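Local atomic coordinates of core protein VP4 (Bluetongue virus, PDB entry 2JHP), a protein that caps the messenger RNA of bluetongue virus, joining guanylyl-transfer and methyl-transfer activities in one chain, and is one of five inner capsid proteins. Residues H221-I226 with I236-M241; R260-D265 with A303-R308; L288-A293 with N338-R343. One frame throughout, in Å; residues are numbered along the deposited sequence.

All three contacts lie in one methyltransferase domain, built on a seven-strand sheet of order 3-2-1-4-5-7-6. Contact 1 pairs strands 219-223 and 235-238 at one side of the sheet, and contact 2 pairs strands 260-264 and 302-308 farther across it, their centres about 15 Å apart. Both touch the same S-adenosyl-L-homocysteine, contact 1 at ribose and adenine, contact 2 at the amino group. Contact 3 sets helix 280-295 against strand 335-341, with its centre about 7 Å from that of contact 2. Strand 335-341 joins contact 2 through probable hydrogen bonds, Ile305 N to Asn338 O (2.7 Å) and Met340 N to Ala303 O (2.8 Å).

Contact 1 (H221-I226 with I236-M241); sequences HVYDPI and IVHNIM. With SAH (S-adenosyl-L-homocysteine), chain C.
Asp224, Pro225 and Met241 line the cofactor pocket at the C-terminal ends of two neighbouring parallel strands, 219-223 and 235-238. Behind the pocket, Tyr223 and His238 point from the same face, each with CG anti to its carbonyl carbon (chi1 -51° in both), which starts both side chains off the same way; they run side by side and their rings form an offset stack, centroids 4.6 Å apart and planes at 24°, with His238 CD2 over the tyrosine face towards its rim. At the imidazole edge, His238 NE2 shares a hydrogen bond with His221 ND1 (3.0 Å); histidine suits both places because its ring can stack and its nitrogens can donate or accept a hydrogen bond. Tyr223 OH bonds to His194. Past the strands, Asn239 ND2 lies 3.2 Å from Asp224 O, a nearly straight bond in the amide plane, tying the loops together. Asp224 then spends one carboxylate oxygen on each ribose hydroxyl: OD1 accepts from SAH O2' (2.7 Å) and OD2 from SAH O3' (3.1 Å). OD1 also takes Ile226 N (2.9 Å), closing an Asx turn, while Gly199 N holds OD2. Pro225 CD lies over one face of the adenine, 3.9 Å from SAH N3, and the Met241 side chain passes beside it, its methyl doubtfully placed. An acidic residue just after the second strand, binding the ribose diol, is a hallmark of the Rossmann-like methyltransferase fold.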
# COMPACT_ATOMS: atom_id res chain seq x y z
N HIS A 221 -9.61 31.05 -0.21
CA HIS A 221 -10.01 32.39 -0.63
C HIS A 221 -10.79 32.23 -1.92
O HIS A 221 -10.24 31.85 -2.95
CB HIS A 221 -8.79 33.27 -0.86
CG HIS A 221 -8.20 33.84 0.39
ND1 HIS A 221 -8.80 34.86 1.10
CD2 HIS A 221 -7.06 33.54 1.05
CE1 HIS A 221 -8.06 35.16 2.15
NE2 HIS A 221 -6.99 34.37 2.15
N VAL A 222 -12.09 32.51 -1.87
CA VAL A 222 -12.96 32.26 -3.01
C VAL A 222 -13.51 33.57 -3.60
O VAL A 222 -14.04 34.41 -2.87
CB VAL A 222 -14.11 31.26 -2.68
CG1 VAL A 222 -13.54 29.91 -2.22
CG2 VAL A 222 -15.05 31.82 -1.63
N TYR A 223 -13.36 33.73 -4.91
CA TYR A 223 -13.67 35.00 -5.57
C TYR A 223 -14.77 34.84 -6.62
O TYR A 223 -14.64 34.03 -7.54
CB TYR A 223 -12.43 35.57 -6.27
CG TYR A 223 -11.17 35.68 -5.44
CD1 TYR A 223 -10.39 34.55 -5.14
CD2 TYR A 223 -10.71 36.92 -4.99
CE1 TYR A 223 -9.22 34.66 -4.40
CE2 TYR A 223 -9.53 37.04 -4.25
CZ TYR A 223 -8.80 35.90 -3.96
OH TYR A 223 -7.64 36.01 -3.23
N ASP A 224 -15.83 35.62 -6.47
CA ASP A 224 -16.93 35.68 -7.45
C ASP A 224 -17.97 36.70 -7.03
O ASP A 224 -18.49 36.64 -5.92
CB ASP A 224 -17.60 34.31 -7.63
CG ASP A 224 -18.37 34.20 -8.92
OD1 ASP A 224 -19.27 35.03 -9.17
OD2 ASP A 224 -18.08 33.28 -9.69
N PRO A 225 -18.29 37.65 -7.92
CA PRO A 225 -19.41 38.59 -7.75
C PRO A 225 -20.74 37.98 -7.23
O PRO A 225 -21.46 38.64 -6.47
CB PRO A 225 -19.61 39.16 -9.16
CG PRO A 225 -18.24 39.18 -9.71
CD PRO A 225 -17.55 37.92 -9.17
N ILE A 226 -21.05 36.75 -7.64
CA ILE A 226 -22.30 36.09 -7.21
C ILE A 226 -22.11 35.01 -6.12
O ILE A 226 -23.01 34.19 -5.89
CB ILE A 226 -23.11 35.50 -8.41
CG1 ILE A 226 -22.36 34.34 -9.08
CG2 ILE A 226 -23.46 36.61 -9.40
CD1 ILE A 226 -23.27 33.20 -9.59
N ILE A 236 -12.93 32.17 3.10
CA ILE A 236 -12.97 33.62 3.04
C ILE A 236 -13.52 34.02 1.66
O ILE A 236 -12.92 33.72 0.63
CB ILE A 236 -11.58 34.22 3.36
CG1 ILE A 236 -11.23 33.95 4.82
CG2 ILE A 236 -11.55 35.71 3.08
CD1 ILE A 236 -9.76 34.07 5.14
N VAL A 237 -14.67 34.68 1.68
CA VAL A 237 -15.47 34.91 0.48
C VAL A 237 -15.30 36.32 -0.06
O VAL A 237 -15.44 37.31 0.66
CB VAL A 237 -16.96 34.57 0.74
CG1 VAL A 237 -17.85 34.92 -0.45
CG2 VAL A 237 -17.10 33.09 1.10
N HIS A 238 -14.97 36.40 -1.35
CA HIS A 238 -14.79 37.67 -2.03
C HIS A 238 -15.78 37.80 -3.18
O HIS A 238 -15.82 36.94 -4.07
CB HIS A 238 -13.35 37.81 -2.55
CG HIS A 238 -12.31 37.54 -1.51
ND1 HIS A 238 -11.99 38.45 -0.52
CD2 HIS A 238 -11.51 36.47 -1.30
CE1 HIS A 238 -11.04 37.95 0.25
NE2 HIS A 238 -10.74 36.74 -0.20
N ASN A 239 -16.58 38.86 -3.15
CA ASN A 239 -17.52 39.16 -4.23
C ASN A 239 -16.92 40.13 -5.23
O ASN A 239 -17.60 41.00 -5.78
CB ASN A 239 -18.84 39.68 -3.66
CG ASN A 239 -19.45 38.72 -2.65
OD1 ASN A 239 -19.90 39.14 -1.57
ND2 ASN A 239 -19.45 37.43 -2.98
N ILE A 240 -15.62 39.96 -5.45
CA ILE A 240 -14.82 40.82 -6.29
C ILE A 240 -14.68 40.18 -7.66
O ILE A 240 -14.59 38.96 -7.78
CB ILE A 240 -13.43 41.07 -5.61
CG1 ILE A 240 -13.52 42.22 -4.60
CG2 ILE A 240 -12.31 41.33 -6.61
CD1 ILE A 240 -13.89 41.80 -3.18
N MET A 241 -14.70 41.01 -8.70
CA MET A 241 -14.34 40.56 -10.03
C MET A 241 -12.85 40.82 -10.29
O MET A 241 -12.36 41.94 -10.15
CB MET A 241 -15.22 41.23 -11.09
CG MET A 241 -14.94 40.74 -12.49
SD MET A 241 -16.39 40.66 -13.53
CE MET A 241 -17.35 39.36 -12.77
N SAH C . -16.56 27.15 -10.32
CA SAH C . -18.04 27.20 -10.55
CB SAH C . -18.39 27.24 -12.04
CG SAH C . -17.85 28.47 -12.77
SD SAH C . -19.19 29.58 -13.26
C SAH C . -18.73 26.04 -9.86
O SAH C . -18.13 24.99 -9.61
OXT SAH C . -19.91 26.13 -9.52
C5' SAH C . -18.08 30.91 -13.76
C4' SAH C . -18.18 32.04 -12.76
O4' SAH C . -17.14 32.97 -12.95
C3' SAH C . -19.47 32.84 -12.88
O3' SAH C . -20.28 32.48 -11.79
C2' SAH C . -19.05 34.30 -12.82
O2' SAH C . -19.73 34.98 -11.79
C1' SAH C . -17.59 34.21 -12.45
N9 SAH C . -16.71 35.27 -12.98
C8 SAH C . -16.74 35.88 -14.21
N7 SAH C . -15.72 36.76 -14.26
C5 SAH C . -15.03 36.72 -13.10
C6 SAH C . -13.91 37.39 -12.63
N6 SAH C . -13.31 38.30 -13.39
N1 SAH C . -13.43 37.12 -11.36
C2 SAH C . -14.06 36.18 -10.57
N3 SAH C . -15.17 35.51 -11.05
C4 SAH C . -15.65 35.77 -12.29

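Contact 2 (R260-D265 with A303-R308); sequences RLFIWD and ALIKHR. With SAH (S-adenosyl-L-homocysteine), chain C.
Asp265 OD1 meets two cations: Lys306 NZ across the contact, in a long salt bridge of 3.7 Å, and Arg337 NH2 on strand 335-341. The other oxygen, OD2, takes the amino group of the cofactor product, SAH N, at 2.9 Å, so this one carboxylate joins ligand and sheet. The site lies just past strand 260-264 and near the C-terminal end of its parallel neighbour 302-308 in the Rossmann-like methyltransferase sheet. Lys306 brings its CE to 3.3 Å from Asp265 OD1, but its ammonium has a stronger partner in Glu335; this Asp-Lys-Glu grouping is consistent with the Lys-Asp-Lys-Glu tetrad of 2'-O-methyltransferases. Back along the strands, three backbone bonds alternate between them: Leu304 N to Phe262 O, Trp264 N to Leu304 O, and Lys306 N to Trp264 O (2.8 Å). Aromatic and branched side chains fill the buried face that helix 280-295 covers. Trp264 CG, anti to the backbone N (chi1 180°), carries the indole out over this face, where Ile305 CG2 meets Trp264 CD1 at 3.6 Å. The other branch reaches between the two aromatic residues: Ile305 CD1 is 3.7 Å from Trp264 CB and, in the phenyl plane, meets the ring edge at Phe262 CE2, also at 3.7 Å.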
# COMPACT_ATOMS: atom_id res chain seq x y z
N ARG A 260 0.82 27.86 -1.75
CA ARG A 260 -0.43 28.37 -2.29
C ARG A 260 -0.70 27.75 -3.66
O ARG A 260 0.23 27.54 -4.44
CB ARG A 260 -0.38 29.89 -2.42
CG ARG A 260 -0.18 30.64 -1.12
CD ARG A 260 -0.09 32.15 -1.37
NE ARG A 260 0.52 32.87 -0.25
CZ ARG A 260 1.78 33.31 -0.24
NH1 ARG A 260 2.58 33.09 -1.28
NH2 ARG A 260 2.24 33.95 0.83
N LEU A 261 -1.97 27.46 -3.92
CA LEU A 261 -2.42 27.00 -5.24
C LEU A 261 -3.46 27.96 -5.82
O LEU A 261 -4.38 28.39 -5.13
CB LEU A 261 -3.00 25.59 -5.16
CG LEU A 261 -4.03 25.07 -6.18
CD1 LEU A 261 -3.41 24.86 -7.55
CD2 LEU A 261 -4.57 23.77 -5.63
N PHE A 262 -3.29 28.26 -7.11
CA PHE A 262 -4.14 29.20 -7.83
C PHE A 262 -5.09 28.42 -8.74
O PHE A 262 -4.66 27.68 -9.62
CB PHE A 262 -3.23 30.13 -8.65
CG PHE A 262 -3.97 31.21 -9.41
CD1 PHE A 262 -4.25 32.43 -8.81
CD2 PHE A 262 -4.33 31.02 -10.74
CE1 PHE A 262 -4.91 33.44 -9.52
CE2 PHE A 262 -4.98 32.02 -11.46
CZ PHE A 262 -5.27 33.23 -10.85
N ILE A 263 -6.40 28.59 -8.50
CA ILE A 263 -7.44 27.91 -9.27
C ILE A 263 -8.33 28.93 -10.01
O ILE A 263 -8.95 29.79 -9.38
CB ILE A 263 -8.33 27.00 -8.38
CG1 ILE A 263 -7.47 25.94 -7.67
CG2 ILE A 263 -9.42 26.33 -9.21
CD1 ILE A 263 -8.26 24.92 -6.86
N TRP A 264 -8.36 28.83 -11.35
CA TRP A 264 -9.08 29.78 -12.23
C TRP A 264 -10.14 29.06 -13.06
O TRP A 264 -9.82 28.21 -13.90
CB TRP A 264 -8.09 30.50 -13.15
CG TRP A 264 -8.69 31.51 -14.13
CD1 TRP A 264 -9.26 31.25 -15.35
CD2 TRP A 264 -8.71 32.94 -13.99
NE1 TRP A 264 -9.64 32.42 -15.97
CE2 TRP A 264 -9.31 33.48 -15.15
CE3 TRP A 264 -8.27 33.82 -12.99
CZ2 TRP A 264 -9.51 34.85 -15.33
CZ3 TRP A 264 -8.46 35.18 -13.17
CH2 TRP A 264 -9.08 35.68 -14.33
N ASP A 265 -11.40 29.42 -12.81
CA ASP A 265 -12.56 28.84 -13.49
C ASP A 265 -13.50 29.92 -14.02
O ASP A 265 -14.71 29.72 -14.13
CB ASP A 265 -13.32 27.86 -12.56
CG ASP A 265 -14.20 26.88 -13.34
OD1 ASP A 265 -13.83 26.48 -14.46
OD2 ASP A 265 -15.27 26.51 -12.82
N ALA A 303 -0.76 26.17 -10.49
CA ALA A 303 -2.01 26.76 -10.93
C ALA A 303 -2.78 25.77 -11.79
O ALA A 303 -2.18 24.99 -12.54
CB ALA A 303 -1.75 28.05 -11.70
N LEU A 304 -4.10 25.80 -11.66
CA LEU A 304 -4.96 25.07 -12.57
C LEU A 304 -5.95 26.02 -13.25
O LEU A 304 -6.83 26.59 -12.60
CB LEU A 304 -5.70 23.94 -11.85
CG LEU A 304 -6.22 22.78 -12.70
CD1 LEU A 304 -5.10 21.98 -13.36
CD2 LEU A 304 -7.07 21.88 -11.84
N ILE A 305 -5.77 26.21 -14.56
CA ILE A 305 -6.59 27.16 -15.32
C ILE A 305 -7.62 26.49 -16.25
O ILE A 305 -7.33 25.48 -16.90
CB ILE A 305 -5.70 28.14 -16.15
CG1 ILE A 305 -4.43 28.58 -15.38
CG2 ILE A 305 -6.52 29.34 -16.66
CD1 ILE A 305 -4.66 29.49 -14.16
N LYS A 306 -8.81 27.07 -16.30
CA LYS A 306 -9.84 26.69 -17.26
C LYS A 306 -9.30 26.80 -18.68
O LYS A 306 -8.62 27.77 -19.02
CB LYS A 306 -11.05 27.60 -17.10
CG LYS A 306 -12.36 27.04 -17.62
CD LYS A 306 -13.38 28.16 -17.79
CE LYS A 306 -14.79 27.71 -17.42
NZ LYS A 306 -15.08 26.36 -17.95
N HIS A 307 -9.58 25.80 -19.51
CA HIS A 307 -9.01 25.78 -20.85
C HIS A 307 -10.00 25.32 -21.91
O HIS A 307 -10.01 24.15 -22.29
CB HIS A 307 -7.77 24.88 -20.88
CG HIS A 307 -6.90 25.11 -22.08
ND1 HIS A 307 -7.03 24.38 -23.24
CD2 HIS A 307 -5.89 25.98 -22.29
CE1 HIS A 307 -6.14 24.79 -24.12
NE2 HIS A 307 -5.43 25.76 -23.57
N ARG A 308 -10.83 26.24 -22.41
CA ARG A 308 -11.72 25.90 -23.53
C ARG A 308 -10.98 26.02 -24.86
O ARG A 308 -10.30 27.02 -25.11
CB ARG A 308 -13.04 26.72 -23.53
CG ARG A 308 -12.96 28.17 -23.05
CD ARG A 308 -13.20 28.32 -21.52
NE ARG A 308 -14.49 28.93 -21.23
CZ ARG A 308 -14.65 30.21 -20.88
NH1 ARG A 308 -13.61 31.03 -20.78
NH2 ARG A 308 -15.88 30.66 -20.64
N SAH C . -16.56 27.15 -10.32
CA SAH C . -18.04 27.20 -10.55
CB SAH C . -18.39 27.24 -12.04
CG SAH C . -17.85 28.47 -12.77
SD SAH C . -19.19 29.58 -13.26
C SAH C . -18.73 26.04 -9.86
O SAH C . -18.13 24.99 -9.61
OXT SAH C . -19.91 26.13 -9.52
C5' SAH C . -18.08 30.91 -13.76
C4' SAH C . -18.18 32.04 -12.76
O4' SAH C . -17.14 32.97 -12.95
C3' SAH C . -19.47 32.84 -12.88
O3' SAH C . -20.28 32.48 -11.79
C2' SAH C . -19.05 34.30 -12.82
O2' SAH C . -19.73 34.98 -11.79
C1' SAH C . -17.59 34.21 -12.45
N9 SAH C . -16.71 35.27 -12.98
C8 SAH C . -16.74 35.88 -14.21
N7 SAH C . -15.72 36.76 -14.26
C5 SAH C . -15.03 36.72 -13.10
C6 SAH C . -13.91 37.39 -12.63
N6 SAH C . -13.31 38.30 -13.39
N1 SAH C . -13.43 37.12 -11.36
C2 SAH C . -14.06 36.18 -10.57
N3 SAH C . -15.17 35.51 -11.05
C4 SAH C . -15.65 35.77 -12.29

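Contact 3 (L288-A293 with N338-R343); sequences LGEEIA and NFMRLR
Met340 packs its SD and CE against Glu290 and Ala293 on one turn of helix 280-295. The helix is the crossover of a beta-alpha-beta unit, linking parallel strands 260-264 and 302-308, and runs nearly parallel to strand 338-341, the short axes 10.6 Å apart. Met340 CE lies 4.0 Å from Ala293 CB and 3.6 Å from Glu290 O. The chain bends at chi3 (62°), turning CE towards the backbone carbonyl; an unbranched, flexible methionine fits this surface, and the small methyl of Ala293 lets the strand side chain come close. Where the strand gives way to loop, Leu342 CD1 approaches Ala293 O to 3.9 Å. Glu290 reaches across at a right angle to Asn338, with carboxylate and amide planes 90° apart. Glu290 OE2 and Asn338 OD1, both acceptors, lie 2.9 Å apart without a hydrogen bond, and the details of this meeting are doubtful. Other groups position them: Arg287, a turn back on the helix, makes a salt bridge to Glu290 OE2, while Ile319 N donates to Glu290 OE1. Farther out, Ile319 and Ala356 also pack on Met340. Asn338 ND2 has weak bonds to Ser320 OG and Tyr322 O.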
# COMPACT_ATOMS: atom_id res chain seq x y z
N LEU A 288 -6.03 35.23 -19.51
CA LEU A 288 -5.86 36.16 -18.39
C LEU A 288 -5.47 35.43 -17.12
O LEU A 288 -4.53 35.84 -16.42
CB LEU A 288 -7.13 36.98 -18.13
CG LEU A 288 -7.02 38.03 -17.02
CD1 LEU A 288 -5.93 39.04 -17.35
CD2 LEU A 288 -8.36 38.73 -16.75
N GLY A 289 -6.19 34.35 -16.83
CA GLY A 289 -5.95 33.50 -15.67
C GLY A 289 -4.53 32.99 -15.64
O GLY A 289 -3.89 32.97 -14.58
N GLU A 290 -4.05 32.58 -16.81
CA GLU A 290 -2.68 32.13 -17.01
C GLU A 290 -1.67 33.24 -16.70
O GLU A 290 -0.70 33.03 -15.96
CB GLU A 290 -2.49 31.62 -18.44
CG GLU A 290 -3.20 30.30 -18.75
CD GLU A 290 -3.19 29.93 -20.23
OE1 GLU A 290 -2.47 30.58 -21.03
OE2 GLU A 290 -3.91 28.98 -20.60
N GLU A 291 -1.91 34.41 -17.29
CA GLU A 291 -1.07 35.60 -17.14
C GLU A 291 -1.00 36.06 -15.68
O GLU A 291 0.08 36.31 -15.16
CB GLU A 291 -1.60 36.72 -18.03
CG GLU A 291 -1.35 36.48 -19.51
CD GLU A 291 -2.04 37.51 -20.41
OE1 GLU A 291 -2.61 38.50 -19.88
OE2 GLU A 291 -2.00 37.32 -21.65
N ILE A 292 -2.15 36.16 -15.02
CA ILE A 292 -2.21 36.48 -13.59
C ILE A 292 -1.38 35.48 -12.78
O ILE A 292 -0.63 35.88 -11.88
CB ILE A 292 -3.67 36.57 -13.09
CG1 ILE A 292 -4.29 37.89 -13.58
CG2 ILE A 292 -3.73 36.47 -11.57
CD1 ILE A 292 -5.77 38.08 -13.31
N ALA A 293 -1.51 34.20 -13.12
CA ALA A 293 -0.77 33.14 -12.44
C ALA A 293 0.74 33.28 -12.67
O ALA A 293 1.52 33.20 -11.72
CB ALA A 293 -1.27 31.75 -12.88
N ASN A 338 -5.60 23.41 -17.58
CA ASN A 338 -4.23 23.83 -17.79
C ASN A 338 -3.52 23.80 -16.47
O ASN A 338 -3.78 24.63 -15.60
CB ASN A 338 -4.20 25.24 -18.37
CG ASN A 338 -2.80 25.68 -18.76
OD1 ASN A 338 -2.62 26.79 -19.25
ND2 ASN A 338 -1.81 24.83 -18.55
N PHE A 339 -2.65 22.81 -16.30
CA PHE A 339 -1.81 22.76 -15.12
C PHE A 339 -0.52 23.54 -15.35
O PHE A 339 0.15 23.38 -16.38
CB PHE A 339 -1.51 21.31 -14.70
CG PHE A 339 -0.50 21.21 -13.59
CD1 PHE A 339 -0.83 21.60 -12.29
CD2 PHE A 339 0.79 20.77 -13.84
CE1 PHE A 339 0.10 21.52 -11.27
CE2 PHE A 339 1.73 20.69 -12.82
CZ PHE A 339 1.38 21.07 -11.54
N MET A 340 -0.18 24.38 -14.38
CA MET A 340 0.99 25.22 -14.45
C MET A 340 1.84 24.95 -13.22
O MET A 340 1.40 25.20 -12.09
CB MET A 340 0.59 26.71 -14.50
CG MET A 340 -0.30 27.15 -15.68
SD MET A 340 -0.87 28.87 -15.60
CE MET A 340 0.69 29.74 -15.67
N ARG A 341 3.05 24.43 -13.43
CA ARG A 341 4.01 24.26 -12.34
C ARG A 341 4.84 25.53 -12.25
O ARG A 341 5.47 25.96 -13.23
CB ARG A 341 4.90 23.05 -12.56
CG ARG A 341 5.56 22.55 -11.26
CD ARG A 341 7.06 22.48 -11.41
NE ARG A 341 7.67 23.80 -11.32
CZ ARG A 341 8.79 24.16 -11.92
NH1 ARG A 341 9.45 23.31 -12.69
NH2 ARG A 341 9.25 25.40 -11.76
N LEU A 342 4.83 26.14 -11.08
CA LEU A 342 5.47 27.43 -10.89
C LEU A 342 6.59 27.34 -9.85
O LEU A 342 6.87 26.27 -9.32
CB LEU A 342 4.42 28.46 -10.45
CG LEU A 342 3.20 28.69 -11.34
CD1 LEU A 342 2.15 29.52 -10.61
CD2 LEU A 342 3.59 29.35 -12.65
N ARG A 343 7.25 28.45 -9.60
CA ARG A 343 8.11 28.54 -8.44
C ARG A 343 7.24 29.19 -7.38
O ARG A 343 6.25 29.85 -7.71
CB ARG A 343 9.39 29.33 -8.72
CG ARG A 343 9.18 30.70 -9.31
CD ARG A 343 9.37 30.72 -10.83
NE ARG A 343 8.64 31.84 -11.43
CZ ARG A 343 8.86 33.13 -11.14
NH1 ARG A 343 9.79 33.48 -10.25
NH2 ARG A 343 8.13 34.06 -11.73